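PDB 5LNB: ubiquitin-like-specific protease 2 from Saccharomyces cerevisiae, which removes SUMO from modified proteins as a thiol protease of the C48 family, represented in this chain by its catalytic domain. Local coordinates for residues F60-S65 with K225-P230; D93-V98 with L182-L187; T163-S166 with T170-R173; V49-L54 with M79-Y84; I234-N239 with N253-K258. All coordinates share one frame; numbering follows the deposited sequence.

Contact 1. Residues F60-S65 with K225-P230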
# COMPACT_ATOMS: atom_id res chain seq x y z
N PHE A 60 2.45 5.18 -6.92
CA PHE A 60 2.57 6.59 -7.25
C PHE A 60 3.01 7.42 -6.04
O PHE A 60 3.96 8.20 -6.12
CB PHE A 60 1.23 7.09 -7.81
CG PHE A 60 1.26 8.51 -8.27
CD1 PHE A 60 1.76 8.85 -9.52
CD2 PHE A 60 0.81 9.53 -7.44
CE1 PHE A 60 1.79 10.16 -9.94
CE2 PHE A 60 0.84 10.85 -7.86
CZ PHE A 60 1.33 11.16 -9.12
N TYR A 61 2.34 7.24 -4.90
CA TYR A 61 2.64 8.09 -3.75
C TYR A 61 3.92 7.68 -3.02
O TYR A 61 4.51 8.53 -2.34
CB TYR A 61 1.45 8.10 -2.78
CG TYR A 61 0.30 8.89 -3.35
CD1 TYR A 61 0.47 10.22 -3.71
CD2 TYR A 61 -0.94 8.30 -3.56
CE1 TYR A 61 -0.57 10.95 -4.26
CE2 TYR A 61 -1.99 9.03 -4.11
CZ TYR A 61 -1.80 10.34 -4.46
OH TYR A 61 -2.83 11.06 -4.99
N ILE A 62 4.37 6.44 -3.16
CA ILE A 62 5.66 6.09 -2.57
C ILE A 62 6.80 6.63 -3.42
O ILE A 62 7.81 7.10 -2.89
CB ILE A 62 5.74 4.57 -2.38
CG1 ILE A 62 4.79 4.15 -1.25
CG2 ILE A 62 7.17 4.16 -2.07
CD1 ILE A 62 4.75 2.66 -1.02
N GLU A 63 6.64 6.60 -4.74
CA GLU A 63 7.63 7.21 -5.62
C GLU A 63 7.72 8.71 -5.37
O GLU A 63 8.81 9.30 -5.41
CB GLU A 63 7.28 6.92 -7.07
CG GLU A 63 7.49 5.46 -7.45
CD GLU A 63 8.97 5.10 -7.61
OE1 GLU A 63 9.75 5.97 -8.06
OE2 GLU A 63 9.34 3.95 -7.29
N SER A 64 6.58 9.36 -5.13
CA SER A 64 6.60 10.78 -4.79
C SER A 64 7.42 11.01 -3.53
O SER A 64 8.22 11.95 -3.46
CB SER A 64 5.17 11.29 -4.61
OG SER A 64 5.16 12.55 -3.95
N SER A 65 7.24 10.15 -2.53
CA SER A 65 8.01 10.24 -1.30
C SER A 65 9.50 10.06 -1.57
O SER A 65 10.34 10.73 -0.97
CB SER A 65 7.52 9.19 -0.30
OG SER A 65 8.35 9.14 0.84
N LYS A 225 -0.34 9.24 3.39
CA LYS A 225 -0.01 10.03 4.57
C LYS A 225 1.23 9.47 5.27
O LYS A 225 2.11 10.22 5.68
CB LYS A 225 -1.20 10.07 5.53
CG LYS A 225 -0.91 10.78 6.85
CD LYS A 225 -0.56 12.25 6.65
CE LYS A 225 -1.66 12.97 5.86
NZ LYS A 225 -1.49 14.45 5.90
N PHE A 226 1.30 8.14 5.42
CA PHE A 226 2.45 7.54 6.08
C PHE A 226 3.76 8.00 5.43
O PHE A 226 4.71 8.36 6.14
CB PHE A 226 2.33 6.01 6.03
CG PHE A 226 3.49 5.29 6.69
CD1 PHE A 226 4.66 5.03 5.97
CD2 PHE A 226 3.40 4.86 8.01
CE1 PHE A 226 5.73 4.37 6.57
CE2 PHE A 226 4.46 4.19 8.61
CZ PHE A 226 5.63 3.94 7.90
N PHE A 227 3.81 8.03 4.10
CA PHE A 227 5.06 8.32 3.41
C PHE A 227 5.29 9.81 3.15
O PHE A 227 6.33 10.17 2.60
CB PHE A 227 5.13 7.54 2.11
CG PHE A 227 5.49 6.10 2.32
CD1 PHE A 227 6.81 5.73 2.53
CD2 PHE A 227 4.51 5.13 2.37
CE1 PHE A 227 7.14 4.41 2.75
CE2 PHE A 227 4.83 3.81 2.58
CZ PHE A 227 6.15 3.45 2.78
N GLU A 228 4.39 10.68 3.58
CA GLU A 228 4.79 12.07 3.72
C GLU A 228 5.69 12.27 4.93
O GLU A 228 6.47 13.24 4.95
CB GLU A 228 3.55 12.96 3.79
CG GLU A 228 2.71 12.86 2.52
CD GLU A 228 1.41 13.66 2.55
OE1 GLU A 228 0.88 13.93 3.66
OE2 GLU A 228 0.93 14.02 1.45
N ASN A 229 5.63 11.38 5.94
CA ASN A 229 6.53 11.44 7.09
C ASN A 229 6.41 10.15 7.90
O ASN A 229 5.60 10.07 8.84
CB ASN A 229 6.23 12.65 7.97
CG ASN A 229 7.27 12.86 9.06
OD1 ASN A 229 7.91 11.91 9.52
ND2 ASN A 229 7.44 14.11 9.49
N PRO A 230 7.19 9.12 7.56
CA PRO A 230 7.02 7.82 8.23
C PRO A 230 7.36 7.83 9.71
O PRO A 230 6.60 7.29 10.52
CB PRO A 230 7.97 6.91 7.44
CG PRO A 230 8.06 7.56 6.09
CD PRO A 230 8.06 9.03 6.38

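Contact 2. Residues D93-V98 with L182-L187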
# COMPACT_ATOMS: atom_id res chain seq x y z
N ASP A 93 0.81 -24.40 2.86
CA ASP A 93 2.21 -24.03 2.75
C ASP A 93 2.34 -22.61 2.22
O ASP A 93 2.59 -22.39 1.04
CB ASP A 93 2.94 -25.01 1.83
CG ASP A 93 4.45 -24.82 1.82
OD1 ASP A 93 4.93 -23.74 2.25
OD2 ASP A 93 5.15 -25.74 1.38
N TYR A 94 2.15 -21.62 3.11
CA TYR A 94 2.13 -20.23 2.67
C TYR A 94 3.37 -19.88 1.88
O TYR A 94 3.29 -19.23 0.83
CB TYR A 94 2.00 -19.31 3.89
CG TYR A 94 0.66 -19.39 4.59
CD1 TYR A 94 -0.53 -19.27 3.88
CD2 TYR A 94 0.59 -19.60 5.96
CE1 TYR A 94 -1.76 -19.34 4.52
CE2 TYR A 94 -0.64 -19.68 6.61
CZ TYR A 94 -1.80 -19.54 5.89
OH TYR A 94 -3.02 -19.61 6.53
N TYR A 95 4.54 -20.29 2.36
CA TYR A 95 5.78 -19.81 1.76
C TYR A 95 5.96 -20.36 0.35
O TYR A 95 6.32 -19.62 -0.57
CB TYR A 95 6.97 -20.16 2.64
CG TYR A 95 8.20 -19.41 2.23
CD1 TYR A 95 8.25 -18.02 2.31
CD2 TYR A 95 9.31 -20.07 1.72
CE1 TYR A 95 9.37 -17.33 1.91
CE2 TYR A 95 10.43 -19.39 1.33
CZ TYR A 95 10.46 -18.02 1.42
OH TYR A 95 11.59 -17.34 1.02
N SER A 96 5.70 -21.66 0.15
CA SER A 96 5.79 -22.24 -1.19
C SER A 96 4.98 -21.45 -2.20
O SER A 96 5.33 -21.43 -3.39
CB SER A 96 5.32 -23.69 -1.18
OG SER A 96 6.22 -24.49 -0.43
N ASN A 97 3.88 -20.83 -1.77
CA ASN A 97 3.00 -20.12 -2.71
C ASN A 97 3.71 -18.93 -3.34
O ASN A 97 3.49 -18.63 -4.52
CB ASN A 97 1.72 -19.67 -2.00
CG ASN A 97 0.85 -20.84 -1.56
OD1 ASN A 97 0.93 -21.92 -2.13
ND2 ASN A 97 0.01 -20.61 -0.55
N VAL A 98 4.55 -18.23 -2.57
CA VAL A 98 5.17 -16.99 -3.02
C VAL A 98 6.69 -17.10 -3.12
O VAL A 98 7.36 -16.08 -3.25
CB VAL A 98 4.78 -15.81 -2.11
CG1 VAL A 98 3.30 -15.51 -2.24
CG2 VAL A 98 5.14 -16.11 -0.65
N LEU A 182 7.20 -14.28 7.16
CA LEU A 182 8.44 -13.66 7.60
C LEU A 182 9.38 -14.68 8.22
O LEU A 182 10.60 -14.59 8.05
CB LEU A 182 8.16 -12.54 8.60
CG LEU A 182 7.44 -11.33 8.01
CD1 LEU A 182 7.03 -10.36 9.12
CD2 LEU A 182 8.35 -10.67 6.94
N ILE A 183 8.83 -15.63 8.96
CA ILE A 183 9.65 -16.64 9.61
C ILE A 183 10.32 -17.52 8.57
O ILE A 183 11.52 -17.79 8.64
CB ILE A 183 8.80 -17.46 10.59
CG1 ILE A 183 8.38 -16.58 11.77
CG2 ILE A 183 9.58 -18.67 11.08
CD1 ILE A 183 7.47 -17.28 12.76
N SER A 184 9.54 -17.97 7.58
CA SER A 184 10.09 -18.80 6.51
C SER A 184 11.08 -18.00 5.67
O SER A 184 12.16 -18.49 5.32
CB SER A 184 8.97 -19.35 5.65
OG SER A 184 8.09 -20.15 6.42
N TYR A 185 10.70 -16.77 5.32
CA TYR A 185 11.60 -15.90 4.56
C TYR A 185 12.94 -15.76 5.26
O TYR A 185 14.00 -15.90 4.64
CB TYR A 185 10.95 -14.53 4.36
CG TYR A 185 11.69 -13.64 3.40
CD1 TYR A 185 12.72 -12.82 3.84
CD2 TYR A 185 11.38 -13.64 2.03
CE1 TYR A 185 13.41 -12.00 2.97
CE2 TYR A 185 12.06 -12.81 1.14
CZ TYR A 185 13.08 -11.99 1.62
OH TYR A 185 13.78 -11.17 0.76
N ALA A 186 12.91 -15.47 6.57
CA ALA A 186 14.14 -15.31 7.33
C ALA A 186 15.02 -16.55 7.24
O ALA A 186 16.25 -16.45 7.09
CB ALA A 186 13.80 -15.00 8.79
N LEU A 187 14.42 -17.73 7.38
CA LEU A 187 15.19 -18.96 7.32
C LEU A 187 15.73 -19.20 5.92
O LEU A 187 16.90 -19.58 5.76
CB LEU A 187 14.32 -20.14 7.77
CG LEU A 187 15.04 -21.48 7.83
CD1 LEU A 187 16.13 -21.48 8.90
CD2 LEU A 187 14.08 -22.63 8.08

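Contact 3. Residues T163-S166 with T170-R173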
# COMPACT_ATOMS: atom_id res chain seq x y z
N THR A 163 -0.87 -2.37 11.08
CA THR A 163 -2.08 -2.75 10.35
C THR A 163 -3.16 -1.70 10.55
O THR A 163 -3.50 -1.37 11.70
CB THR A 163 -2.59 -4.12 10.81
OG1 THR A 163 -1.50 -5.05 10.85
CG2 THR A 163 -3.66 -4.66 9.88
N PHE A 164 -3.72 -1.18 9.46
CA PHE A 164 -4.68 -0.08 9.55
C PHE A 164 -5.85 -0.31 8.59
O PHE A 164 -5.66 -0.72 7.44
CB PHE A 164 -4.00 1.27 9.28
CG PHE A 164 -2.97 1.24 8.16
CD1 PHE A 164 -3.29 1.71 6.89
CD2 PHE A 164 -1.70 0.74 8.39
CE1 PHE A 164 -2.36 1.69 5.86
CE2 PHE A 164 -0.76 0.70 7.36
CZ PHE A 164 -1.09 1.19 6.10
N ASP A 165 -7.05 -0.04 9.09
CA ASP A 165 -8.29 -0.40 8.43
C ASP A 165 -9.31 0.69 8.72
O ASP A 165 -9.51 1.05 9.88
CB ASP A 165 -8.79 -1.76 8.94
CG ASP A 165 -10.05 -2.24 8.25
OD1 ASP A 165 -10.56 -1.57 7.32
OD2 ASP A 165 -10.54 -3.32 8.64
N SER A 166 -9.95 1.21 7.68
CA SER A 166 -10.98 2.22 7.88
C SER A 166 -12.24 1.64 8.50
O SER A 166 -13.05 2.40 9.04
CB SER A 166 -11.31 2.92 6.56
OG SER A 166 -11.64 1.98 5.56
N THR A 170 -10.18 -5.62 13.72
CA THR A 170 -8.81 -6.04 13.98
C THR A 170 -8.56 -7.32 13.19
O THR A 170 -9.49 -8.07 12.87
CB THR A 170 -8.58 -6.26 15.48
OG1 THR A 170 -9.42 -7.33 15.94
CG2 THR A 170 -8.93 -4.98 16.26
N HIS A 171 -7.29 -7.59 12.87
CA HIS A 171 -6.99 -8.55 11.81
C HIS A 171 -5.94 -9.56 12.23
O HIS A 171 -5.08 -9.95 11.45
CB HIS A 171 -6.56 -7.81 10.55
CG HIS A 171 -7.62 -6.92 10.00
ND1 HIS A 171 -8.79 -7.41 9.46
CD2 HIS A 171 -7.71 -5.57 9.94
CE1 HIS A 171 -9.55 -6.40 9.07
NE2 HIS A 171 -8.92 -5.27 9.35
N SER A 172 -6.03 -10.03 13.47
CA SER A 172 -5.14 -11.09 13.94
C SER A 172 -5.11 -12.29 12.98
O SER A 172 -4.04 -12.76 12.59
CB SER A 172 -5.58 -11.53 15.34
OG SER A 172 -4.65 -12.43 15.89
N ARG A 173 -6.29 -12.78 12.59
CA ARG A 173 -6.34 -13.98 11.75
C ARG A 173 -5.72 -13.74 10.38
O ARG A 173 -5.03 -14.62 9.85
CB ARG A 173 -7.79 -14.46 11.60
CG ARG A 173 -8.29 -15.32 12.74
CD ARG A 173 -9.70 -15.84 12.48
NE ARG A 173 -10.68 -14.75 12.41
CZ ARG A 173 -11.15 -14.24 11.28
NH1 ARG A 173 -10.75 -14.72 10.11
NH2 ARG A 173 -12.04 -13.25 11.31

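Contact 4. Residues V49-L54 with M79-Y84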
# COMPACT_ATOMS: atom_id res chain seq x y z
N VAL A 49 -12.83 -0.15 -5.29
CA VAL A 49 -11.58 0.25 -5.94
C VAL A 49 -10.84 -1.01 -6.38
O VAL A 49 -10.48 -1.85 -5.54
CB VAL A 49 -10.72 1.09 -4.99
CG1 VAL A 49 -9.39 1.39 -5.61
CG2 VAL A 49 -11.43 2.39 -4.64
N ASN A 50 -10.60 -1.15 -7.68
CA ASN A 50 -9.97 -2.38 -8.17
C ASN A 50 -8.46 -2.37 -7.95
O ASN A 50 -7.86 -1.36 -7.55
CB ASN A 50 -10.29 -2.60 -9.65
CG ASN A 50 -9.85 -1.45 -10.53
OD1 ASN A 50 -8.67 -1.10 -10.57
ND2 ASN A 50 -10.80 -0.85 -11.24
N ASP A 51 -7.83 -3.52 -8.20
CA ASP A 51 -6.40 -3.69 -7.94
C ASP A 51 -5.55 -2.73 -8.77
O ASP A 51 -4.50 -2.27 -8.31
CB ASP A 51 -5.98 -5.13 -8.25
CG ASP A 51 -6.79 -6.15 -7.49
OD1 ASP A 51 -6.88 -6.03 -6.25
OD2 ASP A 51 -7.33 -7.07 -8.13
N SER A 52 -5.97 -2.46 -10.01
CA SER A 52 -5.18 -1.61 -10.89
C SER A 52 -5.04 -0.22 -10.30
O SER A 52 -3.94 0.35 -10.24
CB SER A 52 -5.82 -1.53 -12.27
OG SER A 52 -5.89 -2.82 -12.85
N ILE A 53 -6.16 0.36 -9.87
CA ILE A 53 -6.15 1.70 -9.31
C ILE A 53 -5.33 1.72 -8.02
O ILE A 53 -4.48 2.59 -7.82
CB ILE A 53 -7.58 2.20 -9.06
CG1 ILE A 53 -8.32 2.40 -10.40
CG2 ILE A 53 -7.55 3.46 -8.25
CD1 ILE A 53 -7.66 3.39 -11.33
N LEU A 54 -5.58 0.76 -7.15
CA LEU A 54 -4.90 0.78 -5.86
C LEU A 54 -3.40 0.54 -6.01
O LEU A 54 -2.60 1.26 -5.41
CB LEU A 54 -5.52 -0.25 -4.92
CG LEU A 54 -4.99 -0.07 -3.50
CD1 LEU A 54 -6.13 -0.15 -2.54
CD2 LEU A 54 -3.91 -1.12 -3.20
N MET A 79 4.76 -4.30 -2.02
CA MET A 79 4.14 -5.46 -2.62
C MET A 79 2.90 -5.04 -3.39
O MET A 79 2.14 -4.17 -2.94
CB MET A 79 3.74 -6.47 -1.54
CG MET A 79 4.92 -7.09 -0.80
SD MET A 79 5.89 -8.11 -1.91
CE MET A 79 6.87 -9.01 -0.71
N SER A 80 2.69 -5.64 -4.55
CA SER A 80 1.40 -5.48 -5.19
C SER A 80 0.33 -6.20 -4.37
O SER A 80 0.62 -7.12 -3.59
CB SER A 80 1.42 -6.01 -6.62
OG SER A 80 1.02 -7.37 -6.65
N SER A 81 -0.93 -5.78 -4.56
CA SER A 81 -2.03 -6.39 -3.82
C SER A 81 -2.14 -7.89 -4.07
O SER A 81 -2.67 -8.62 -3.22
CB SER A 81 -3.35 -5.73 -4.18
OG SER A 81 -3.65 -5.92 -5.55
N PHE A 82 -1.65 -8.38 -5.21
CA PHE A 82 -1.75 -9.81 -5.48
C PHE A 82 -0.81 -10.66 -4.64
O PHE A 82 -1.03 -11.87 -4.56
CB PHE A 82 -1.52 -10.08 -6.97
CG PHE A 82 -2.58 -9.50 -7.85
CD1 PHE A 82 -2.45 -8.21 -8.35
CD2 PHE A 82 -3.73 -10.22 -8.15
CE1 PHE A 82 -3.42 -7.67 -9.16
CE2 PHE A 82 -4.71 -9.68 -8.96
CZ PHE A 82 -4.56 -8.40 -9.46
N PHE A 83 0.19 -10.07 -3.98
CA PHE A 83 1.08 -10.86 -3.13
C PHE A 83 0.31 -11.58 -2.03
O PHE A 83 0.39 -12.81 -1.89
CB PHE A 83 2.18 -9.98 -2.54
CG PHE A 83 2.97 -10.66 -1.45
CD1 PHE A 83 3.97 -11.56 -1.77
CD2 PHE A 83 2.71 -10.40 -0.12
CE1 PHE A 83 4.71 -12.19 -0.77
CE2 PHE A 83 3.44 -11.03 0.89
CZ PHE A 83 4.44 -11.92 0.56
N TYR A 84 -0.44 -10.83 -1.21
CA TYR A 84 -1.13 -11.47 -0.09
C TYR A 84 -2.10 -12.52 -0.59
O TYR A 84 -2.17 -13.63 -0.03
CB TYR A 84 -1.86 -10.43 0.76
CG TYR A 84 -2.56 -11.03 1.96
CD1 TYR A 84 -3.89 -11.45 1.87
CD2 TYR A 84 -1.92 -11.14 3.18
CE1 TYR A 84 -4.54 -11.99 2.96
CE2 TYR A 84 -2.56 -11.67 4.28
CZ TYR A 84 -3.87 -12.10 4.17
OH TYR A 84 -4.51 -12.64 5.25

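Contact 5. Residues I234-N239 with N253-K258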
# COMPACT_ATOMS: atom_id res chain seq x y z
N ILE A 234 4.65 6.84 12.48
CA ILE A 234 4.88 5.74 13.41
C ILE A 234 4.71 6.23 14.85
O ILE A 234 4.12 5.53 15.68
CB ILE A 234 6.27 5.13 13.16
CG1 ILE A 234 6.30 4.39 11.81
CG2 ILE A 234 6.65 4.20 14.30
CD1 ILE A 234 7.71 3.93 11.39
N ASP A 235 5.20 7.43 15.14
CA ASP A 235 5.08 7.96 16.50
C ASP A 235 3.63 8.25 16.86
O ASP A 235 3.20 7.98 17.99
CB ASP A 235 5.95 9.21 16.66
CG ASP A 235 7.41 8.87 16.93
OD1 ASP A 235 7.66 7.85 17.60
OD2 ASP A 235 8.30 9.62 16.46
N VAL A 236 2.85 8.78 15.91
CA VAL A 236 1.43 9.02 16.17
C VAL A 236 0.73 7.73 16.56
O VAL A 236 0.02 7.66 17.57
CB VAL A 236 0.76 9.67 14.94
CG1 VAL A 236 -0.75 9.79 15.16
CG2 VAL A 236 1.36 11.04 14.69
N TRP A 237 0.90 6.68 15.75
CA TRP A 237 0.32 5.38 16.07
C TRP A 237 0.84 4.84 17.40
O TRP A 237 0.07 4.35 18.22
CB TRP A 237 0.61 4.39 14.95
CG TRP A 237 -0.19 4.62 13.73
CD1 TRP A 237 -1.40 5.26 13.65
CD2 TRP A 237 0.14 4.21 12.40
NE1 TRP A 237 -1.84 5.27 12.34
CE2 TRP A 237 -0.91 4.64 11.56
CE3 TRP A 237 1.22 3.52 11.83
CZ2 TRP A 237 -0.91 4.40 10.19
CZ3 TRP A 237 1.22 3.28 10.48
CH2 TRP A 237 0.16 3.72 9.67
N LYS A 238 2.16 4.93 17.62
CA LYS A 238 2.75 4.36 18.83
C LYS A 238 2.10 4.91 20.08
O LYS A 238 1.89 4.17 21.06
CB LYS A 238 4.26 4.64 18.87
CG LYS A 238 5.11 3.39 18.93
CD LYS A 238 6.55 3.65 18.47
CE LYS A 238 7.15 2.44 17.75
NZ LYS A 238 8.56 2.67 17.32
N ASN A 239 1.79 6.20 20.10
CA ASN A 239 1.25 6.83 21.29
C ASN A 239 -0.27 6.95 21.25
O ASN A 239 -0.84 7.78 21.95
CB ASN A 239 1.91 8.20 21.50
CG ASN A 239 3.38 8.08 21.83
OD1 ASN A 239 4.25 8.46 21.05
ND2 ASN A 239 3.67 7.53 23.00
N ASN A 253 -7.91 11.89 13.51
CA ASN A 253 -8.69 12.45 12.42
C ASN A 253 -8.00 13.66 11.80
O ASN A 253 -8.03 13.85 10.58
CB ASN A 253 -10.09 12.82 12.90
CG ASN A 253 -10.95 11.60 13.14
OD1 ASN A 253 -10.67 10.53 12.60
ND2 ASN A 253 -12.00 11.76 13.94
N LYS A 254 -7.37 14.49 12.63
CA LYS A 254 -6.67 15.66 12.11
C LYS A 254 -5.41 15.25 11.36
O LYS A 254 -5.18 15.70 10.23
CB LYS A 254 -6.34 16.62 13.26
CG LYS A 254 -5.71 17.93 12.82
CD LYS A 254 -5.69 18.93 13.97
CE LYS A 254 -4.91 20.19 13.62
NZ LYS A 254 -3.46 19.91 13.40
N TYR A 255 -4.60 14.38 11.96
CA TYR A 255 -3.34 13.98 11.35
C TYR A 255 -3.55 13.41 9.95
O TYR A 255 -2.78 13.71 9.03
CB TYR A 255 -2.62 12.95 12.22
CG TYR A 255 -1.20 12.69 11.75
CD1 TYR A 255 -0.19 13.60 12.01
CD2 TYR A 255 -0.88 11.54 11.02
CE1 TYR A 255 1.11 13.38 11.57
CE2 TYR A 255 0.42 11.31 10.56
CZ TYR A 255 1.40 12.23 10.84
OH TYR A 255 2.69 12.02 10.42
N PHE A 256 -4.59 12.58 9.77
CA PHE A 256 -4.87 11.91 8.51
C PHE A 256 -5.88 12.67 7.64
O PHE A 256 -6.44 12.07 6.71
CB PHE A 256 -5.36 10.48 8.75
CG PHE A 256 -4.28 9.53 9.18
CD1 PHE A 256 -3.49 8.88 8.24
CD2 PHE A 256 -4.06 9.28 10.53
CE1 PHE A 256 -2.48 8.00 8.64
CE2 PHE A 256 -3.06 8.40 10.94
CZ PHE A 256 -2.27 7.76 9.99
N ASP A 257 -6.14 13.95 7.93
CA ASP A 257 -7.00 14.79 7.09
C ASP A 257 -8.37 14.16 6.85
O ASP A 257 -8.84 14.06 5.71
CB ASP A 257 -6.33 15.11 5.75
CG ASP A 257 -4.95 15.72 5.91
OD1 ASP A 257 -4.08 15.41 5.08
OD2 ASP A 257 -4.75 16.50 6.87
N LYS A 258 -9.04 13.75 7.93
CA LYS A 258 -10.33 13.10 7.75
C LYS A 258 -11.32 14.01 7.02
O LYS A 258 -12.16 13.52 6.26
CB LYS A 258 -10.91 12.66 9.09
CG LYS A 258 -12.24 11.94 8.93
CD LYS A 258 -12.79 11.41 10.24
CE LYS A 258 -14.09 10.63 10.02
NZ LYS A 258 -14.65 10.13 11.32

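Contact 1. Residues F60-S65 with K225-P230
Two helices of the Ulp1-type catalytic domain meet here, and Phe-227 near the end of helix 215-228 fills the join by packing against Ile-62 and Ser-65 of helix 51-67. The backbones come closest at Ser-65 and Phe-227, with CA atoms 5.9 Å apart. Ser-65 OG donates to Phe-227 O at 2.9 Å. The donor approaches at a C=O...donor angle of 140°, tilted 16° from the carbonyl plane. A chi1 of 173° swings this hydroxyl opposite the backbone nitrogen, toward that carbonyl. This ties a buried hydroxyl to the C-terminal turn of the other helix. The same serine brings its CB to 3.8 Å from Phe-227 CB. Ile-62 works on the ring instead. Its CG1 lies over one face of Phe-227, 4.0 Å from the ring centroid, in a CH-pi contact. Its CD1 reaches further out along the ring, 3.8 Å from Phe-227 CE2. The opposite face is covered by Phe-226, whose CD1 stands over the ring centre, 3.5 Å above the plane. The Phe-227 ring is thus held between an aliphatic branch and a second aromatic ring. Beyond the two helices, Ile-62 also touches Val-76 and Leu-78 of strand 76-78, and both Ile-62 and Phe-227 rest on Val-114 of strand 112-119. Ser-65 packs on Ile-70 and Ile-71 of the loop that follows its helix.

Contact 2. Residues D93-V98 with L182-L187
Tyr-95 carries the contact with Ser-184 and Tyr-185, and the short helix 94-98 that presents it starts from Asp-93. Asp-93 is the N-cap: its OD1 accepts from Ser-96 N at 3.1 Å in a nearly straight bond (168°). The N-H comes from above the carboxylate plane. Tyr-94 follows. Its CB points toward residues 182-187, but the side chain runs on to Leu-87 and, earlier on helix 172-190, Pro-177. Tyr-95 then puts its ring across Ser-184. Ser-184 CB lies over one face, 3.5 Å from Tyr-95 CG and 3.9 Å from the ring centroid, as a CH-pi contact. The ring gets there with Tyr-95 CG anti to the backbone nitrogen (chi1 -167°). Further out, Tyr-95 CE1 is 3.7 Å from Tyr-185 N and 4.0 Å from Tyr-185 CB. The two tyrosine side chains cross at a slant and do not stack. Each hydroxyl is engaged by another group: Tyr-95 OH bonds to Asp-188 OD2, one turn beyond Ser-184, and Tyr-185 OH to Thr-105 and Leu-107 N. Asn-97 turns back, its ND2 donating to the carbonyls of Leu-87 and Asn-90. Val-98 closes the segment against Phe-83, Leu-87 and Phe-181. The arrangement is plain helix-helix packing: Tyr-95, helped by Tyr-94 and Val-98, packs a short N-capped helix on helix 172-190, the helix of a beta-alpha-beta unit.

Contact 3. Residues T163-S166 with T170-R173
A His-carboxylate hydrogen bond closes the turn between strand 159-164 and helix 172-190, joining His-171 to Asp-165. His-171 NE2 donates to Asp-165 OD2 at 2.6 Å, with an N-H...O angle of 150°. The acceptor lies almost in the imidazole plane. Asp-165 extends its carboxylate to the imidazole with CG anti to the backbone nitrogen (chi1 -177°). On the aspartate the bond falls on the anti side, 32° out of the carboxylate plane. Asp-165 OD1 is taken by His-122 NE2 and by Leu-167 N, so three groups fix the rotation of this buried carboxylate. Asp-165 and His-171 sit in the first connection of the beta-alpha-beta crossover 159-164, 172-190 and 199-203. The pairing of Asp-165 with His-122 is consistent with the His-Asp pair of cysteine proteases of the papain-like clan, and His-171 would then be a second-shell residue. His-171 is held in turn at its other nitrogen, where ND1 bonds to Glu-174, and its ring stacks on Phe-124. Thr-163 CG2 adds a looser apolar contact, 4.2 Å from His-171 CD2.

Contact 4. Residues V49-L54 with M79-Y84
Asp-51 meets Ser-81 on the buried side of this contact and the ring of Phe-82 on the exposed side. On the inner side Asp-51 OD1 is 3.3 Å from Ser-81 OG and also accepts a weak hydrogen bond from Asn-118 ND2. Ser-81 OG sits between its backbone nitrogen and carbonyl carbon (chi1 63°), which points it at the Asp-51 carboxylate. Trp-123 touches both residues and covers this side. The contact joins the first turn of helix 51-67 to the turn leading into helix 82-87. Asn-50 is the N-cap of the former, its OD1 accepting from Ile-53 N at 3.0 Å. Ser-80 OG accepts from Phe-82 N, 3.2 Å away, in that turn. The outer side is the more exposed one: Phe-82 lies at the surface and meets the carboxylate with the end of its ring, CZ 3.3 Å from Asp-51 OD2 and the planes 61° apart. Replacing Asp-51 by an alanine would probably deprive Asn-118 of its weak acceptor and leave the end of the Phe-82 ring with less to rest on.

Contact 5. Residues I234-N239 with N253-K258
Tyr-255 OH is gripped by Glu-232 OE1 and Thr-233 OG1, both on helix 230-238, while its ring lies flat against Val-236 of the same helix. Val-236 CG2 stands over the centre of the ring, 3.9 Å from the centroid and 9° off the normal, in a CH-pi contact. With Tyr-255 CG anti to the backbone nitrogen (chi1 -170°), the ring extends toward helix 230-238 and can offer it both a face and a hydroxyl. Deeper in, Trp-237 meets Phe-256. The planes of its five-membered ring and the phenyl ring are only 16° apart, but the rings are slid so far that they barely overlap, with centroids 5.5 Å apart. The touching is done by Phe-256 CZ, 3.5 Å from Trp-237 NE1 and 3.6 Å from Trp-237 CZ2. Helix 245-255 ends at this point in a Schellman motif. Lys-258 N bonds to Asn-253 O at 2.8 Å and Asp-257 N to Lys-254 O at 3.0 Å, with Asp-257 at positive phi. Trp-237 NE1 makes a weak hydrogen bond to Pro-205 O, and its ring also meets Phe-164 of the central sheet. A leucine in place of Trp-237 would probably leave a gap beside Phe-256 and Phe-164, and Pro-205 O without its weak donor. Phe-256 also touches Asn-222 and Lys-225 of helix 215-228.

All five contacts lie in the catalytic domain. Contact 3 starts on strand 159-164 of its mixed sheet, and the others join helices or their ends. Contacts 1 and 4 share helix 51-67, their centres about 17 Å apart, and their segments alternate along the chain. Contact 4 closes before contacts 2 and 3 open. Contact 3 falls within the span of contact 2, and both within that of contact 1; contact 5 follows. Contacts 2 and 3 share helix 172-190. Contact 5 touches contact 1 through Lys-225 and Asp-257, and contact 3 through Trp-237 and Phe-164. Val-98 and Phe-83 join contacts 2 and 4. Contacts 1 and 2 bring together helices far apart in sequence, contacts 3, 4 and 5 nearer elements.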